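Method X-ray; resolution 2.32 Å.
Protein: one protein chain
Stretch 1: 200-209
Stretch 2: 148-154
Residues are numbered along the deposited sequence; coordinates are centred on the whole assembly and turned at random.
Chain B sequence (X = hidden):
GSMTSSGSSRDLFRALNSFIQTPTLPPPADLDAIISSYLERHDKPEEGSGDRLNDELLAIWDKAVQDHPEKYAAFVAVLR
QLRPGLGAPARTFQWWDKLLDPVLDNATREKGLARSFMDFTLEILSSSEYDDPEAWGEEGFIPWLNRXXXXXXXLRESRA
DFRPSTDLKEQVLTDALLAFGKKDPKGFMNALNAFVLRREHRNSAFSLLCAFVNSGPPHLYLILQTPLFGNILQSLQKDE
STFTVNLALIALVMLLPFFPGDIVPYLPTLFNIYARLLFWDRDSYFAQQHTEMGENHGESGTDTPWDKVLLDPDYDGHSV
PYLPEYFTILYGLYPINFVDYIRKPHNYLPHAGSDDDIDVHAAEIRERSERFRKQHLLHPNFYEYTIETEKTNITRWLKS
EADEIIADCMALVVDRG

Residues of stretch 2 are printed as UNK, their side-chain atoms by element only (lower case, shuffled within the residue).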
# COMPACT_ATOMS: atom_id res chain seq x y z
N GLU B 200 -17.07 -12.58 35.36
CA GLU B 200 -17.82 -13.77 34.99
C GLU B 200 -18.88 -13.51 33.93
O GLU B 200 -19.44 -14.47 33.39
CB GLU B 200 -18.47 -14.38 36.24
CG GLU B 200 -19.51 -13.50 36.92
CD GLU B 200 -18.89 -12.48 37.86
OE1 GLU B 200 -17.65 -12.38 37.91
OE2 GLU B 200 -19.66 -11.76 38.54
N HIS B 201 -19.17 -12.25 33.61
CA HIS B 201 -20.18 -11.90 32.63
C HIS B 201 -19.62 -11.16 31.42
O HIS B 201 -20.39 -10.78 30.53
CB HIS B 201 -21.27 -11.03 33.27
CG HIS B 201 -22.10 -11.75 34.29
ND1 HIS B 201 -22.35 -13.10 34.23
CD2 HIS B 201 -22.72 -11.30 35.41
CE1 HIS B 201 -23.10 -13.45 35.27
NE2 HIS B 201 -23.34 -12.37 35.99
N ARG B 202 -18.30 -10.95 31.36
CA ARG B 202 -17.73 -10.08 30.33
C ARG B 202 -17.81 -10.71 28.94
O ARG B 202 -18.13 -10.02 27.96
CB ARG B 202 -16.29 -9.75 30.68
CG ARG B 202 -15.68 -8.65 29.84
CD ARG B 202 -14.43 -8.12 30.51
NE ARG B 202 -14.74 -7.61 31.84
CZ ARG B 202 -13.89 -7.61 32.86
NH1 ARG B 202 -12.66 -8.11 32.71
NH2 ARG B 202 -14.26 -7.13 34.04
N ASN B 203 -17.52 -12.01 28.83
CA ASN B 203 -17.55 -12.66 27.52
C ASN B 203 -18.95 -12.60 26.91
O ASN B 203 -19.11 -12.29 25.72
CB ASN B 203 -17.07 -14.10 27.64
CG ASN B 203 -15.57 -14.20 27.84
OD1 ASN B 203 -14.83 -13.25 27.58
ND2 ASN B 203 -15.11 -15.35 28.32
N SER B 204 -19.98 -12.91 27.71
CA SER B 204 -21.34 -12.87 27.20
C SER B 204 -21.77 -11.44 26.89
O SER B 204 -22.45 -11.19 25.88
CB SER B 204 -22.29 -13.52 28.20
OG SER B 204 -22.07 -14.91 28.30
N ALA B 205 -21.39 -10.49 27.75
CA ALA B 205 -21.76 -9.09 27.52
C ALA B 205 -21.16 -8.56 26.22
O ALA B 205 -21.84 -7.87 25.45
CB ALA B 205 -21.32 -8.23 28.70
N PHE B 206 -19.89 -8.87 25.96
CA PHE B 206 -19.27 -8.43 24.71
C PHE B 206 -19.91 -9.10 23.51
O PHE B 206 -20.04 -8.49 22.44
CB PHE B 206 -17.77 -8.70 24.75
CG PHE B 206 -16.99 -7.69 25.55
CD1 PHE B 206 -17.53 -6.45 25.84
CD2 PHE B 206 -15.71 -7.98 26.00
CE1 PHE B 206 -16.81 -5.52 26.57
CE2 PHE B 206 -14.99 -7.06 26.73
CZ PHE B 206 -15.54 -5.83 27.02
N SER B 207 -20.31 -10.37 23.66
CA SER B 207 -21.01 -11.05 22.57
C SER B 207 -22.35 -10.39 22.28
O SER B 207 -22.71 -10.18 21.12
CB SER B 207 -21.20 -12.53 22.92
OG SER B 207 -19.96 -13.19 23.05
N LEU B 208 -23.10 -10.05 23.33
CA LEU B 208 -24.38 -9.38 23.14
C LEU B 208 -24.19 -8.00 22.52
O LEU B 208 -25.03 -7.54 21.73
CB LEU B 208 -25.12 -9.28 24.47
CG LEU B 208 -26.51 -8.63 24.45
CD1 LEU B 208 -27.47 -9.45 23.61
CD2 LEU B 208 -27.03 -8.46 25.86
N LEU B 209 -23.11 -7.31 22.89
CA LEU B 209 -22.82 -6.01 22.28
C LEU B 209 -22.59 -6.15 20.78
O LEU B 209 -23.09 -5.33 20.00
CB LEU B 209 -21.61 -5.37 22.95
CG LEU B 209 -21.16 -4.02 22.39
CD1 LEU B 209 -22.30 -3.01 22.42
CD2 LEU B 209 -19.95 -3.49 23.15
N UNK B 148 -34.38 -8.38 31.55
CA UNK B 148 -34.01 -9.21 30.40
C UNK B 148 -32.55 -9.63 30.46
O UNK B 148 -32.21 -10.78 30.14
c UNK B 148 -35.75 -8.11 28.80
c UNK B 148 -35.84 -7.39 27.47
c UNK B 148 -34.30 -8.46 29.11
c UNK B 148 -36.60 -9.38 28.77
N UNK B 149 -31.67 -8.71 30.86
CA UNK B 149 -30.24 -9.01 30.90
C UNK B 149 -29.92 -10.11 31.90
O UNK B 149 -29.23 -11.08 31.57
c UNK B 149 -29.44 -7.75 31.23
c UNK B 149 -29.22 -6.78 30.07
c UNK B 149 -28.64 -5.48 30.56
c UNK B 149 -28.32 -7.42 29.03
N UNK B 150 -30.42 -9.98 33.13
CA UNK B 150 -30.12 -10.97 34.16
C UNK B 150 -30.55 -12.36 33.71
O UNK B 150 -29.82 -13.34 33.88
c UNK B 150 -30.79 -10.57 35.49
c UNK B 150 -31.06 -11.80 36.35
c UNK B 150 -29.91 -9.58 36.25
N UNK B 151 -31.73 -12.47 33.12
CA UNK B 151 -32.18 -13.77 32.61
C UNK B 151 -31.37 -14.23 31.40
O UNK B 151 -31.21 -15.44 31.18
c UNK B 151 -35.35 -14.28 34.06
c UNK B 151 -33.67 -13.69 32.33
n UNK B 151 -36.28 -13.31 37.46
c UNK B 151 -35.56 -13.74 36.44
n UNK B 151 -36.09 -13.79 35.22
n UNK B 151 -34.32 -14.15 36.63
c UNK B 151 -34.37 -13.26 33.59
N UNK B 152 -30.89 -13.29 30.58
CA UNK B 152 -30.09 -13.67 29.43
C UNK B 152 -28.69 -14.14 29.83
O UNK B 152 -28.07 -14.89 29.07
c UNK B 152 -29.40 -12.86 27.14
c UNK B 152 -30.06 -13.36 26.06
c UNK B 152 -28.02 -12.75 26.76
n UNK B 152 -29.18 -13.57 25.03
c UNK B 152 -25.67 -12.34 26.73
c UNK B 152 -26.71 -13.23 24.74
c UNK B 152 -26.87 -12.31 27.42
c UNK B 152 -25.60 -12.80 25.41
c UNK B 152 -29.99 -12.50 28.46
c UNK B 152 -27.92 -13.20 25.43
N UNK B 153 -28.20 -13.73 30.99
CA UNK B 153 -26.85 -14.11 31.43
C UNK B 153 -26.84 -15.43 32.19
O UNK B 153 -25.78 -16.03 32.40
c UNK B 153 -24.82 -9.76 29.72
c UNK B 153 -26.09 -11.66 31.60
se UNK B 153 -24.51 -11.54 30.46
c UNK B 153 -26.24 -13.01 32.30
N UNK B 154 -28.02 -15.88 32.60
CA UNK B 154 -28.16 -17.12 33.36
C UNK B 154 -27.73 -18.33 32.54
O UNK B 154 -28.32 -18.63 31.50
o UNK B 154 -32.19 -17.26 34.67
c UNK B 154 -30.04 -16.27 34.87
o UNK B 154 -32.01 -15.47 35.94
c UNK B 154 -31.52 -16.34 35.18
c UNK B 154 -29.60 -17.29 33.83
O HOH W 1 -22.68 -15.60 32.16

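Position 148 carries four side-chain carbons, forked at the second, and none comes within 8.0 Å of stretch 1. The fork beyond CB makes it Leu148. It is buried, but elsewhere in the structure; what it gives locally is its backbone O, which accepts the helical hydrogen bond from N of position 152 at 2.9 Å.

Position 149 has the same count and the same fork: four carbons, the branch one step past CB. Its CA-to-CB bond points sideways, yet the end of the side chain comes nearer, and one terminal methyl lies 3.6 Å from CD2 of Leu208. This is Leu149, and the methyl is its CD2. Two buried leucines meet here tip to tip.

At position 150 there are three carbons, with CB itself carrying the other two. The CA-to-CB bond points away from stretch 1, and the side chain stays at least 7.1 Å from it; the residue is exposed. This is Val150, which has no part in the contact.

Position 151 shows three carbons, a nitrogen, then a carbon bearing two more nitrogens, and this side chain stays 10.6 Å clear of stretch 1. The group is a guanidinium, so the residue is Arg151.

Position 152 bears one carbon and then fused five- and six-membered rings holding eight carbons and one nitrogen. Its CA-to-CB bond points toward stretch 1. CD1 of Leu208 sits over the face of the six-membered ring, 4.2 Å from the centroid and 17° off the normal, a CH-pi contact, and at the ring edge a carbon lies 3.5 Å from O of Ser204. The fused rings are an indole: Trp152, with chi1 t. The edge carbon is CZ3, and CH2 of Trp152 lies 3.7 Å from CB of Leu208. O of Ser204 already accepts from N of Leu208 at 2.9 Å, and the indole NE1 is satisfied elsewhere in the structure.

Position 153 has an unbranched chain of two carbons, a selenium and a carbon. The selenium lies 3.7 Å from CB of Ser204 and sits obliquely to the His201 ring, 5.0 Å from its centroid. This is selenomethionine, Met153. Beyond SE, CE of Met153 reaches 4.0 Å from CB of Ala205.

Position 154 has three carbons, the third carrying two oxygens; its CA-to-CB bond points away from stretch 1, and it touches nothing there. This is Glu154, exposed. NH1 of Arg151 lies 2.7 Å from OE2 of Glu154 in a salt bridge whose hydrogen bond is weak.

The helix axes approach to 11.2 Å at 114°, and the CA atoms of Ser204 and Met153 come within 7.1 Å. The rule a designer can read here is packing without a direct hydrogen bond across: Leu149, Trp152 and Met153 lie against Ser204, Ala205 and Leu208. CE of Met153 is 3.8 Å from CA of Ala205, so it packs against backbone as well as CB. One water supplies a polar link, 3.1 Å from O of Met153, to which it donates, and 3.3 Å from ND1 of His201.

Stretch 2, residues 148-154: LLVRWME
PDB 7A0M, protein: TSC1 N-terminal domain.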